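Local coordinates for protein disulfide isomerase (Pseudomonas aeruginosa, PDB 4N30) that probably acts as a thiol-disulfide oxidoreductase of the DsbA subfamily, with a thioredoxin fold, and takes part in introducing disulfide bonds into other proteins, at residues Gln96-Ala101 and Ala133-Gly138. Sequence-based numbering, arbitrary orientation.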
ATOM      1  N   GLN A  96       7.440  -4.194 -12.991  1.00 10.83           N
ATOM      2  CA  GLN A  96       7.903  -5.311 -13.795  1.00 10.14           C
ATOM      3  C   GLN A  96       9.391  -5.584 -13.581  1.00 11.30           C
ATOM      4  O   GLN A  96       9.782  -6.768 -13.586  1.00 10.61           O
ATOM      5  CB  GLN A  96       7.634  -5.022 -15.294  1.00 11.51           C
ATOM      6  CG  GLN A  96       7.923  -6.217 -16.226  1.00 13.90           C
ATOM      7  CD  GLN A  96       7.083  -7.486 -15.917  1.00 13.37           C
ATOM      8  OE1 GLN A  96       5.940  -7.394 -15.582  1.00 14.47           O
ATOM      9  NE2 GLN A  96       7.760  -8.634 -15.995  1.00 16.15           N
ATOM     10  N   MET A  97      10.232  -4.550 -13.381  1.00 10.74           N
ATOM     11  CA  MET A  97      11.675  -4.798 -13.204  1.00 10.45           C
ATOM     12  C   MET A  97      11.989  -5.532 -11.898  1.00 10.43           C
ATOM     13  O   MET A  97      13.112  -6.017 -11.787  1.00 11.62           O
ATOM     14  CB  MET A  97      12.441  -3.472 -13.283  1.00 11.17           C
ATOM     15  CG  MET A  97      12.228  -2.595 -12.027  1.00 10.42           C
ATOM     16  SD  MET A  97      12.717  -0.930 -12.384  1.00 12.11           S
ATOM     17  CE  MET A  97      12.600  -0.222 -10.747  1.00 11.77           C
ATOM     18  N   HIS A  98      11.005  -5.608 -10.980  1.00  9.38           N
ATOM     19  CA  HIS A  98      11.174  -6.385  -9.785  1.00 10.39           C
ATOM     20  C   HIS A  98      10.645  -7.805  -9.839  1.00 10.38           C
ATOM     21  O   HIS A  98      10.747  -8.556  -8.846  1.00 11.42           O
ATOM     22  CB  HIS A  98      10.653  -5.602  -8.558  1.00 10.62           C
ATOM     23  CG  HIS A  98      11.342  -4.330  -8.319  1.00 10.15           C
ATOM     24  ND1 HIS A  98      12.698  -4.064  -8.398  1.00 12.53           N
ATOM     25  CD2 HIS A  98      10.744  -3.178  -7.910  1.00  8.31           C
ATOM     26  CE1 HIS A  98      12.905  -2.754  -8.055  1.00  8.81           C
ATOM     27  NE2 HIS A  98      11.711  -2.230  -7.763  1.00 12.68           N
ATOM     28  N   GLY A  99      10.047  -8.151 -10.970  1.00 11.24           N
ATOM     29  CA  GLY A  99       9.749  -9.548 -11.338  1.00 11.63           C
ATOM     30  C   GLY A  99       8.842 -10.292 -10.354  1.00 11.41           C
ATOM     31  O   GLY A  99       7.962  -9.705  -9.685  1.00 12.26           O
ATOM     32  N   GLU A 100       9.097 -11.568 -10.278  1.00 11.27           N
ATOM     33  CA  GLU A 100       8.267 -12.452  -9.517  0.50 12.32           C
ATOM     34  C   GLU A 100       8.232 -12.086  -8.046  1.00 11.52           C
ATOM     35  O   GLU A 100       7.182 -12.241  -7.400  1.00 12.24           O
ATOM     36  CB  GLU A 100       8.738 -13.926  -9.757  0.50 12.96           C
ATOM     37  CG  GLU A 100       7.875 -14.994  -9.035  0.50 17.07           C
ATOM     38  CD  GLU A 100       6.378 -14.945  -9.427  0.50 15.91           C
ATOM     39  OE1 GLU A 100       5.955 -14.348 -10.412  0.50 18.85           O
ATOM     40  OE2 GLU A 100       5.507 -15.439  -8.645  0.50 18.86           O
ATOM     41  N   ALA A 101       9.316 -11.703  -7.456  1.00 11.92           N
ATOM     42  CA  ALA A 101       9.382 -11.423  -6.041  1.00 12.08           C
ATOM     43  C   ALA A 101       8.355 -10.402  -5.638  1.00 11.73           C
ATOM     44  O   ALA A 101       7.663 -10.577  -4.641  1.00 10.82           O
ATOM     45  CB  ALA A 101      10.741 -10.907  -5.649  1.00 13.02           C
ATOM     46  N   ALA A 133      15.605  -9.412   0.174  1.00 10.24           N
ATOM     47  CA  ALA A 133      16.773  -8.769  -0.337  1.00 11.32           C
ATOM     48  C   ALA A 133      16.449  -7.446  -1.005  1.00 11.43           C
ATOM     49  O   ALA A 133      17.312  -6.595  -1.135  1.00 11.48           O
ATOM     50  CB  ALA A 133      17.473  -9.688  -1.349  1.00 13.55           C
ATOM     51  N   GLY A 134      15.255  -7.269  -1.551  1.00 10.43           N
ATOM     52  CA  GLY A 134      14.861  -6.048  -2.259  1.00 11.34           C
ATOM     53  C   GLY A 134      15.324  -6.138  -3.701  1.00 10.99           C
ATOM     54  O   GLY A 134      16.110  -7.004  -4.091  1.00 10.63           O
ATOM     55  N   ASN A 135      14.759  -5.218  -4.499  1.00 10.49           N
ATOM     56  CA  ASN A 135      15.277  -4.978  -5.847  1.00  9.82           C
ATOM     57  C   ASN A 135      15.127  -6.143  -6.774  1.00 10.02           C
ATOM     58  O   ASN A 135      15.874  -6.285  -7.749  1.00 11.71           O
ATOM     59  CB  ASN A 135      16.735  -4.452  -5.851  1.00 11.48           C
ATOM     60  CG  ASN A 135      16.881  -3.335  -4.856  1.00 11.25           C
ATOM     61  OD1 ASN A 135      17.584  -3.498  -3.801  1.00 14.93           O
ATOM     62  ND2 ASN A 135      16.267  -2.252  -5.106  1.00 11.00           N
ATOM     63  N   GLY A 136      14.190  -7.049  -6.512  1.00 10.62           N
ATOM     64  CA  GLY A 136      13.982  -8.242  -7.337  1.00 11.97           C
ATOM     65  C   GLY A 136      14.594  -9.463  -6.684  1.00 11.49           C
ATOM     66  O   GLY A 136      14.229 -10.606  -7.091  1.00 12.45           O
ATOM     67  N   GLY A 137      15.450  -9.312  -5.698  1.00 10.82           N
ATOM     68  CA  GLY A 137      16.044 -10.497  -5.027  1.00 11.72           C
ATOM     69  C   GLY A 137      15.049 -11.239  -4.177  1.00 12.19           C
ATOM     70  O   GLY A 137      15.157 -12.495  -4.036  1.00 12.63           O
ATOM     71  N   GLY A 138      14.028 -10.578  -3.610  1.00 10.51           N
ATOM     72  CA  GLY A 138      12.948 -11.295  -2.920  1.00 11.01           C
ATOM     73  C   GLY A 138      13.365 -11.877  -1.575  1.00 11.12           C
ATOM     74  O   GLY A 138      14.501 -11.741  -1.042  1.00 10.89           O
TER
HETATM   75  O   HOH W   1      12.139 -11.478  -8.700  1.00 16.78           O
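A101 and G138 meet where this contact is tightest: CB of A101 points at the glycine loop and rests 3.5 Å from CA of G138, with O of G136 also against the methyl at 3.8 Å. G138, at positive phi (73°), brings no side chain into this gap. The H98 ring makes a second close touch. CG stands anti to the carbonyl carbon (chi1 -61°), and the ring meets N135 obliquely, ND1 lying 3.6 Å from the backbone C of N135, while CG of M97 covers the centre of one ring face. Equally close, CA of G136 directs a C-H toward O of H98 at 3.6 Å (152° at the hydrogen).

In the thioredoxin fold of this DsbA-like protein, the contact brings the loop that follows helix 99-131 back against the start of that same helix. The loop makes a type I' turn from G134 to G137, and the backbone N atoms of G136 and G138 are held by OE2 of E65. E65 directly precedes a thioredoxin-type CxxC, C66 to C69, probably the redox-active pair, and the H98 side chain touches residues of that motif.

No direct hydrogen bond joins the two segments, and the looser part of the interface is bridged by water. One molecule donates to O of G136 (2.8 Å) and to O of H98 (3.2 Å) and accepts from N of A101 (3.1 Å). The exposed N135 side chain starts out away from 96-101.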